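Local coordinates for CHAD domain (Ricinus communis, PDB 6QV5), which probably binds inorganic polyphosphate through an all-helical fold and carries a bound zinc ion in the crystal, at residues A17-D21 and P31-G35; W101-L105 and V129-A133; A250-Q255 and Q269-L275. One frame throughout, in Å; residues are numbered along the deposited sequence.

Interactions 1, 2 and 3 follow one another along the chain without overlap, and interaction 1 lies across the molecule from the other two: its centre is about 34 Å from that of interaction 2 and about 41 Å from that of interaction 3. The latter pair, with centres about 13 Å apart, share one packed region: Trp101 NE1 lies 3.5 Å from Leu253 CD2, and Leu104 CD1 lies 3.8 Å from Ala250 CB, so helix 82-108 touches helix 224-260. Interaction 2 is also near the metal site, with the side chain of Gln130 about 10 Å from the zinc ion held by His52 and His138; interactions 1 and 3 are away from it.

Interaction 1. Residues A17-D21 and P31-G35; sequences ALALD and PAILG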
loop_
_atom_site.group_PDB
_atom_site.type_symbol
_atom_site.label_atom_id
_atom_site.label_comp_id
_atom_site.label_asym_id
_atom_site.label_seq_id
_atom_site.Cartn_x
_atom_site.Cartn_y
_atom_site.Cartn_z
ATOM N N ALA A 17 -13.399 9.249 -5.283
ATOM C CA ALA A 17 -13.158 9.232 -6.727
ATOM C C ALA A 17 -12.789 10.634 -7.214
ATOM O O ALA A 17 -13.588 11.566 -7.090
ATOM C CB ALA A 17 -14.386 8.713 -7.462
ATOM N N LEU A 18 -11.547 10.788 -7.698
ATOM C CA LEU A 18 -11.028 12.066 -8.176
ATOM C C LEU A 18 -11.162 12.187 -9.694
ATOM O O LEU A 18 -10.409 11.558 -10.443
ATOM C CB LEU A 18 -9.573 12.273 -7.704
ATOM C CG LEU A 18 -8.981 13.680 -7.853
ATOM C CD1 LEU A 18 -9.522 14.633 -6.793
ATOM C CD2 LEU A 18 -7.477 13.635 -7.755
ATOM N N ALA A 19 -12.147 12.984 -10.138
ATOM C CA ALA A 19 -12.416 13.220 -11.554
ATOM C C ALA A 19 -11.938 14.618 -11.963
ATOM O O ALA A 19 -12.674 15.602 -11.833
ATOM C CB ALA A 19 -13.899 13.035 -11.852
ATOM N N LEU A 20 -10.677 14.699 -12.417
ATOM C CA LEU A 20 -10.051 15.945 -12.857
ATOM C C LEU A 20 -10.501 16.296 -14.270
ATOM O O LEU A 20 -10.761 15.394 -15.074
ATOM C CB LEU A 20 -8.513 15.826 -12.831
ATOM C CG LEU A 20 -7.822 15.742 -11.468
ATOM C CD1 LEU A 20 -6.445 15.131 -11.608
ATOM C CD2 LEU A 20 -7.708 17.114 -10.812
ATOM N N ASP A 21 -10.570 17.605 -14.579
ATOM C CA ASP A 21 -10.933 18.097 -15.909
ATOM C C ASP A 21 -9.785 17.813 -16.882
ATOM O O ASP A 21 -8.627 17.760 -16.459
ATOM C CB ASP A 21 -11.236 19.607 -15.869
ATOM C CG ASP A 21 -12.500 19.983 -15.118
ATOM O OD1 ASP A 21 -13.596 19.545 -15.537
ATOM O OD2 ASP A 21 -12.397 20.737 -14.127
ATOM N N PRO A 31 -2.653 19.814 -5.747
ATOM C CA PRO A 31 -3.342 19.891 -4.446
ATOM C C PRO A 31 -4.593 19.013 -4.370
ATOM O O PRO A 31 -5.008 18.656 -3.268
ATOM C CB PRO A 31 -3.672 21.378 -4.304
ATOM C CG PRO A 31 -3.802 21.865 -5.691
ATOM C CD PRO A 31 -2.845 21.060 -6.522
ATOM N N ALA A 32 -5.191 18.666 -5.530
ATOM C CA ALA A 32 -6.373 17.806 -5.600
ATOM C C ALA A 32 -5.998 16.348 -5.326
ATOM O O ALA A 32 -6.741 15.660 -4.627
ATOM C CB ALA A 32 -7.048 17.936 -6.956
ATOM N N ILE A 33 -4.837 15.890 -5.859
ATOM C CA ILE A 33 -4.293 14.536 -5.686
ATOM C C ILE A 33 -3.828 14.336 -4.236
ATOM O O ILE A 33 -4.244 13.367 -3.595
ATOM C CB ILE A 33 -3.175 14.230 -6.738
ATOM C CG1 ILE A 33 -3.780 14.025 -8.143
ATOM C CG2 ILE A 33 -2.303 13.021 -6.334
ATOM C CD1 ILE A 33 -2.859 14.338 -9.303
ATOM N N LEU A 34 -2.978 15.255 -3.723
ATOM C CA LEU A 34 -2.458 15.189 -2.354
ATOM C C LEU A 34 -3.539 15.408 -1.301
ATOM O O LEU A 34 -3.488 14.779 -0.245
ATOM C CB LEU A 34 -1.276 16.148 -2.140
ATOM C CG LEU A 34 0.057 15.780 -2.803
ATOM C CD1 LEU A 34 1.069 16.866 -2.578
ATOM C CD2 LEU A 34 0.622 14.466 -2.259
ATOM N N GLY A 35 -4.509 16.273 -1.613
ATOM C CA GLY A 35 -5.651 16.566 -0.752
ATOM C C GLY A 35 -6.555 15.358 -0.586
ATOM O O GLY A 35 -7.088 15.128 0.501
#
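Residues Ala17 to Asp21 form an extended piece of loop, with phi/psi values in the beta region but no strand partner. They run roughly opposite to the helical turn Pro31-Gly35, whose backbone closes with Gly35 N bonded to Pro31 O at 2.9 Å. That helix is kinked at Pro31, because the proline nitrogen has no hydrogen to give to the preceding turn. The nearest CA atoms are those of Leu18 and Ile33, at 7.6 Å, so side chains have to fill the gap. The extended backbone sends Leu18 and Leu20 toward the helix, while Ala17, Ala19 and Asp21 stay out of reach. Both leucines meet the same two residues. Leu18 CD2 packs on Ile33 CG1 at 3.7 Å, and its CD1 lies 3.7 Å from Ala32 O and 4.1 Å from Ala32 CB. Leu20 places CD2 4.0 Å from Ala32 CB and CD1 4.3 Å from Ile33 CD1. The side-chain contacts are all apolar, with Leu18 CD1 also resting on the Ala32 carbonyl. Behind this contact, Ile33 continues inward to Ala70 of helix 54-73 and to Phe74 and Phe218, while Leu20 also touches Leu221. This is plain structural packing, away from the zinc site: the chain leading into helix 26-42 folds back along that helix and lays two leucines over its flank, at the edge of the all-helical CHAD fold.

Interaction 2. Residues W101-L105 and V129-A133; sequences WDVLL and VQKIA
Build two right-handed alpha-helical turns, 101-105 and 129-133, nearly antiparallel, their axes 9.1 Å apart at closest approach and crossing at -154°. Register by CA pairs: Trp101 to Ala133 5.0 Å, Leu105 to Val129 6.4 Å. Trp101 takes chi1 m and chi2 near 91°; its CB lies 4.0 Å from Ala133 CB, and Ile132 (m, m) sets CG2 over the six-membered ring in a CH-pi contact, 3.5 Å from the centroid and 9° off the normal. Val129 (t) brings CG1 to the ring edge at CE3, 3.9 Å. Asp102 brings OD1 to 4.2 Å from Ala133 CB; its side chain is about 7 Å from that of the zinc ligand His52. Such antiparallel packing of consecutive helices, 82-108 and 122-145, is a helical hairpin, as expected of a CHAD domain's helical bundles. Leu104 (t, p) sets CD2 3.9 Å from Val129 CG1. Leu105 (t, p) places CD1 3.9 Å from that CG1 and 3.7 Å from Gln130 N, with CD2 3.8 Å from Gln130 CG.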
loop_
_atom_site.group_PDB
_atom_site.type_symbol
_atom_site.label_atom_id
_atom_site.label_comp_id
_atom_site.label_asym_id
_atom_site.label_seq_id
_atom_site.Cartn_x
_atom_site.Cartn_y
_atom_site.Cartn_z
ATOM N N TRP A 101 0.011 -7.558 11.530
ATOM C CA TRP A 101 -0.516 -8.481 12.535
ATOM C C TRP A 101 -2.000 -8.787 12.339
ATOM O O TRP A 101 -2.445 -9.873 12.711
ATOM C CB TRP A 101 -0.214 -7.989 13.956
ATOM C CG TRP A 101 1.205 -8.246 14.361
ATOM C CD1 TRP A 101 2.267 -7.406 14.203
ATOM C CD2 TRP A 101 1.734 -9.466 14.896
ATOM N NE1 TRP A 101 3.419 -8.007 14.653
ATOM C CE2 TRP A 101 3.122 -9.276 15.078
ATOM C CE3 TRP A 101 1.163 -10.694 15.274
ATOM C CZ2 TRP A 101 3.950 -10.269 15.619
ATOM C CZ3 TRP A 101 1.983 -11.675 15.812
ATOM C CH2 TRP A 101 3.358 -11.460 15.977
ATOM N N ASP A 102 -2.757 -7.850 11.738
ATOM C CA ASP A 102 -4.181 -8.035 11.450
ATOM C C ASP A 102 -4.392 -8.966 10.250
ATOM O O ASP A 102 -5.354 -9.734 10.247
ATOM C CB ASP A 102 -4.880 -6.682 11.225
ATOM C CG ASP A 102 -5.994 -6.353 12.209
ATOM O OD1 ASP A 102 -6.315 -7.216 13.063
ATOM O OD2 ASP A 102 -6.548 -5.237 12.125
ATOM N N VAL A 103 -3.492 -8.895 9.239
ATOM C CA VAL A 103 -3.512 -9.736 8.032
ATOM C C VAL A 103 -3.205 -11.184 8.442
ATOM O O VAL A 103 -3.908 -12.100 8.015
ATOM C CB VAL A 103 -2.555 -9.209 6.916
ATOM C CG1 VAL A 103 -2.408 -10.210 5.768
ATOM C CG2 VAL A 103 -3.019 -7.858 6.380
ATOM N N LEU A 104 -2.178 -11.371 9.299
ATOM C CA LEU A 104 -1.750 -12.665 9.833
ATOM C C LEU A 104 -2.895 -13.367 10.578
ATOM O O LEU A 104 -3.103 -14.559 10.375
ATOM C CB LEU A 104 -0.510 -12.479 10.746
ATOM C CG LEU A 104 -0.032 -13.672 11.603
ATOM C CD1 LEU A 104 0.480 -14.823 10.746
ATOM C CD2 LEU A 104 1.049 -13.243 12.570
ATOM N N LEU A 105 -3.650 -12.616 11.398
ATOM C CA LEU A 105 -4.766 -13.123 12.194
ATOM C C LEU A 105 -6.022 -13.482 11.380
ATOM O O LEU A 105 -6.599 -14.548 11.603
ATOM C CB LEU A 105 -5.104 -12.112 13.312
ATOM C CG LEU A 105 -6.202 -12.491 14.314
ATOM C CD1 LEU A 105 -5.702 -13.503 15.336
ATOM C CD2 LEU A 105 -6.734 -11.262 15.014
ATOM N N VAL A 129 -1.655 -14.240 18.906
ATOM C CA VAL A 129 -1.564 -13.367 17.730
ATOM C C VAL A 129 -2.601 -12.230 17.837
ATOM O O VAL A 129 -2.263 -11.078 17.556
ATOM C CB VAL A 129 -1.622 -14.169 16.395
ATOM C CG1 VAL A 129 -1.810 -13.259 15.181
ATOM C CG2 VAL A 129 -0.368 -15.023 16.223
ATOM N N GLN A 130 -3.826 -12.550 18.321
ATOM C CA GLN A 130 -4.913 -11.589 18.544
ATOM C C GLN A 130 -4.517 -10.570 19.616
ATOM O O GLN A 130 -4.850 -9.395 19.485
ATOM C CB GLN A 130 -6.213 -12.311 18.939
ATOM C CG GLN A 130 -7.474 -11.467 18.740
ATOM C CD GLN A 130 -8.764 -12.181 19.083
ATOM O OE1 GLN A 130 -8.827 -13.408 19.237
ATOM N NE2 GLN A 130 -9.840 -11.415 19.197
ATOM N N LYS A 131 -3.789 -11.025 20.658
ATOM C CA LYS A 131 -3.286 -10.195 21.756
ATOM C C LYS A 131 -2.247 -9.202 21.218
ATOM O O LYS A 131 -2.286 -8.031 21.595
ATOM C CB LYS A 131 -2.690 -11.080 22.868
ATOM C CG LYS A 131 -2.324 -10.341 24.152
ATOM C CD LYS A 131 -1.602 -11.258 25.133
ATOM C CE LYS A 131 -1.131 -10.518 26.361
ATOM N NZ LYS A 131 -0.431 -11.420 27.316
ATOM N N ILE A 132 -1.343 -9.665 20.320
ATOM C CA ILE A 132 -0.308 -8.826 19.705
ATOM C C ILE A 132 -0.945 -7.802 18.758
ATOM O O ILE A 132 -0.610 -6.622 18.842
ATOM C CB ILE A 132 0.840 -9.651 19.034
ATOM C CG1 ILE A 132 1.465 -10.712 19.992
ATOM C CG2 ILE A 132 1.924 -8.747 18.419
ATOM C CD1 ILE A 132 2.166 -10.207 21.313
ATOM N N ALA A 133 -1.885 -8.250 17.894
ATOM C CA ALA A 133 -2.605 -7.406 16.933
ATOM C C ALA A 133 -3.370 -6.267 17.628
ATOM O O ALA A 133 -3.320 -5.130 17.156
ATOM C CB ALA A 133 -3.553 -8.251 16.093
#

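Interaction 3. Residues A250-Q255 and Q269-L275; sequences AGRLLQ and QFARGYL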
loop_
_atom_site.group_PDB
_atom_site.type_symbol
_atom_site.label_atom_id
_atom_site.label_comp_id
_atom_site.label_asym_id
_atom_site.label_seq_id
_atom_site.Cartn_x
_atom_site.Cartn_y
_atom_site.Cartn_z
ATOM N N ALA A 250 4.332 -13.407 7.313
ATOM C CA ALA A 250 3.843 -14.283 8.382
ATOM C C ALA A 250 4.986 -15.065 9.040
ATOM O O ALA A 250 5.049 -15.123 10.268
ATOM C CB ALA A 250 2.806 -15.245 7.830
ATOM N N GLY A 251 5.883 -15.617 8.217
ATOM C CA GLY A 251 7.056 -16.364 8.662
ATOM C C GLY A 251 8.034 -15.509 9.442
ATOM O O GLY A 251 8.627 -15.979 10.416
ATOM N N ARG A 252 8.188 -14.237 9.026
ATOM C CA ARG A 252 9.051 -13.241 9.664
ATOM C C ARG A 252 8.448 -12.809 11.013
ATOM O O ARG A 252 9.175 -12.749 12.005
ATOM C CB ARG A 252 9.249 -12.034 8.723
ATOM C CG ARG A 252 10.153 -10.928 9.277
ATOM C CD ARG A 252 10.164 -9.676 8.409
ATOM N NE ARG A 252 8.841 -9.055 8.279
ATOM C CZ ARG A 252 8.333 -8.163 9.126
ATOM N NH1 ARG A 252 9.026 -7.776 10.191
ATOM N NH2 ARG A 252 7.125 -7.656 8.918
ATOM N N LEU A 253 7.124 -12.523 11.043
ATOM C CA LEU A 253 6.395 -12.103 12.246
ATOM C C LEU A 253 6.351 -13.188 13.319
ATOM O O LEU A 253 6.515 -12.874 14.499
ATOM C CB LEU A 253 4.963 -11.634 11.917
ATOM C CG LEU A 253 4.788 -10.326 11.132
ATOM C CD1 LEU A 253 3.332 -10.112 10.776
ATOM C CD2 LEU A 253 5.300 -9.120 11.911
ATOM N N LEU A 254 6.129 -14.457 12.916
ATOM C CA LEU A 254 6.069 -15.589 13.843
ATOM C C LEU A 254 7.435 -15.932 14.437
ATOM O O LEU A 254 7.508 -16.211 15.632
ATOM C CB LEU A 254 5.401 -16.821 13.211
ATOM C CG LEU A 254 3.886 -16.741 12.976
ATOM C CD1 LEU A 254 3.440 -17.770 11.960
ATOM C CD2 LEU A 254 3.098 -16.894 14.274
ATOM N N GLN A 255 8.516 -15.863 13.624
ATOM C CA GLN A 255 9.896 -16.108 14.071
ATOM C C GLN A 255 10.305 -15.070 15.137
ATOM O O GLN A 255 10.980 -15.427 16.106
ATOM C CB GLN A 255 10.873 -16.132 12.873
ATOM C CG GLN A 255 12.357 -16.367 13.207
ATOM C CD GLN A 255 12.630 -17.644 13.968
ATOM O OE1 GLN A 255 12.570 -18.752 13.424
ATOM N NE2 GLN A 255 12.950 -17.513 15.248
ATOM N N GLN A 269 6.467 -22.808 15.423
ATOM C CA GLN A 269 7.227 -23.642 14.489
ATOM C C GLN A 269 6.323 -24.490 13.589
ATOM O O GLN A 269 6.664 -24.699 12.424
ATOM C CB GLN A 269 8.267 -24.506 15.224
ATOM C CG GLN A 269 9.478 -23.727 15.749
ATOM C CD GLN A 269 10.451 -23.335 14.664
ATOM O OE1 GLN A 269 10.318 -22.287 14.024
ATOM N NE2 GLN A 269 11.459 -24.165 14.440
ATOM N N PHE A 270 5.157 -24.935 14.114
ATOM C CA PHE A 270 4.158 -25.702 13.367
ATOM C C PHE A 270 3.544 -24.825 12.276
ATOM O O PHE A 270 3.411 -25.274 11.136
ATOM C CB PHE A 270 3.066 -26.265 14.302
ATOM C CG PHE A 270 2.070 -27.172 13.614
ATOM C CD1 PHE A 270 2.318 -28.533 13.486
ATOM C CD2 PHE A 270 0.888 -26.663 13.085
ATOM C CE1 PHE A 270 1.403 -29.370 12.836
ATOM C CE2 PHE A 270 -0.021 -27.497 12.429
ATOM C CZ PHE A 270 0.241 -28.845 12.313
ATOM N N ALA A 271 3.178 -23.574 12.633
ATOM C CA ALA A 271 2.604 -22.587 11.723
ATOM C C ALA A 271 3.641 -22.159 10.685
ATOM O O ALA A 271 3.307 -22.059 9.506
ATOM C CB ALA A 271 2.109 -21.379 12.505
ATOM N N ARG A 272 4.903 -21.948 11.121
ATOM C CA ARG A 272 6.027 -21.553 10.266
ATOM C C ARG A 272 6.372 -22.636 9.249
ATOM O O ARG A 272 6.675 -22.314 8.102
ATOM C CB ARG A 272 7.258 -21.173 11.101
ATOM C CG ARG A 272 7.169 -19.779 11.713
ATOM C CD ARG A 272 8.485 -19.307 12.303
ATOM N NE ARG A 272 9.461 -18.964 11.265
ATOM C CZ ARG A 272 10.574 -19.649 11.022
ATOM N NH1 ARG A 272 10.877 -20.718 11.748
ATOM N NH2 ARG A 272 11.395 -19.267 10.053
ATOM N N GLY A 273 6.299 -23.899 9.675
ATOM C CA GLY A 273 6.543 -25.058 8.826
ATOM C C GLY A 273 5.498 -25.169 7.734
ATOM O O GLY A 273 5.841 -25.384 6.568
ATOM N N TYR A 274 4.216 -24.962 8.110
ATOM C CA TYR A 274 3.051 -24.986 7.221
ATOM C C TYR A 274 3.123 -23.872 6.174
ATOM O O TYR A 274 2.838 -24.122 5.001
ATOM C CB TYR A 274 1.747 -24.866 8.039
ATOM C CG TYR A 274 0.497 -25.293 7.296
ATOM C CD1 TYR A 274 -0.073 -26.545 7.513
ATOM C CD2 TYR A 274 -0.144 -24.429 6.409
ATOM C CE1 TYR A 274 -1.235 -26.937 6.846
ATOM C CE2 TYR A 274 -1.300 -24.814 5.731
ATOM C CZ TYR A 274 -1.842 -26.068 5.953
ATOM O OH TYR A 274 -2.983 -26.447 5.289
ATOM N N LEU A 275 3.498 -22.653 6.599
ATOM C CA LEU A 275 3.592 -21.485 5.725
ATOM C C LEU A 275 4.796 -21.529 4.784
ATOM O O LEU A 275 4.676 -21.081 3.644
ATOM C CB LEU A 275 3.553 -20.176 6.531
ATOM C CG LEU A 275 2.237 -19.882 7.260
ATOM C CD1 LEU A 275 2.453 -18.934 8.414
ATOM C CD2 LEU A 275 1.175 -19.354 6.314
#
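Leu254 and Leu275 meet at the middle of this contact, CD1 to CD1 at 3.9 Å, and two alanines fill in beside them. Ala271 CB is 3.9 Å from Leu254 CD1, and Ala250 CB is 3.8 Å from Leu275 CD1. Each alanine lies against a leucine of the other helix. The helices run almost antiparallel: the axes of segments 250-255 and 269-275 come within 9.6 Å and cross at -163°. Moving outward, Leu254 CB touches Arg272 CG at 3.8 Å, so the arginine's aliphatic stem extends the apolar patch. Gly251 and Arg272 have the nearest CA atoms, 5.5 Å apart. The guanidinium end reaches over to helix 224-260, where Arg272 NE donates to Gly251 O at 3.2 Å. That carbonyl also receives Gln255 N, likewise at 3.2 Å, as its ordinary helical bond, so it serves two donors. At the polar edge, Arg272 NH1 bonds Gln269 OE1 at 2.8 Å within its own helix. Gln255 OE1 rests over the guanidinium face, 3.1 Å from Arg272 NH1, at too poor an angle for a hydrogen bond. Helices 224-260 and 265-281 thus form a helical hairpin. Ala250 and Leu253 reach on to helix 82-108, touching Leu104 and Trp101 respectively, while Ala271 and Phe270 meet Leu125 and Leu122 of helix 122-145, placing the pair against the hairpin of helices 82-108 and 122-145.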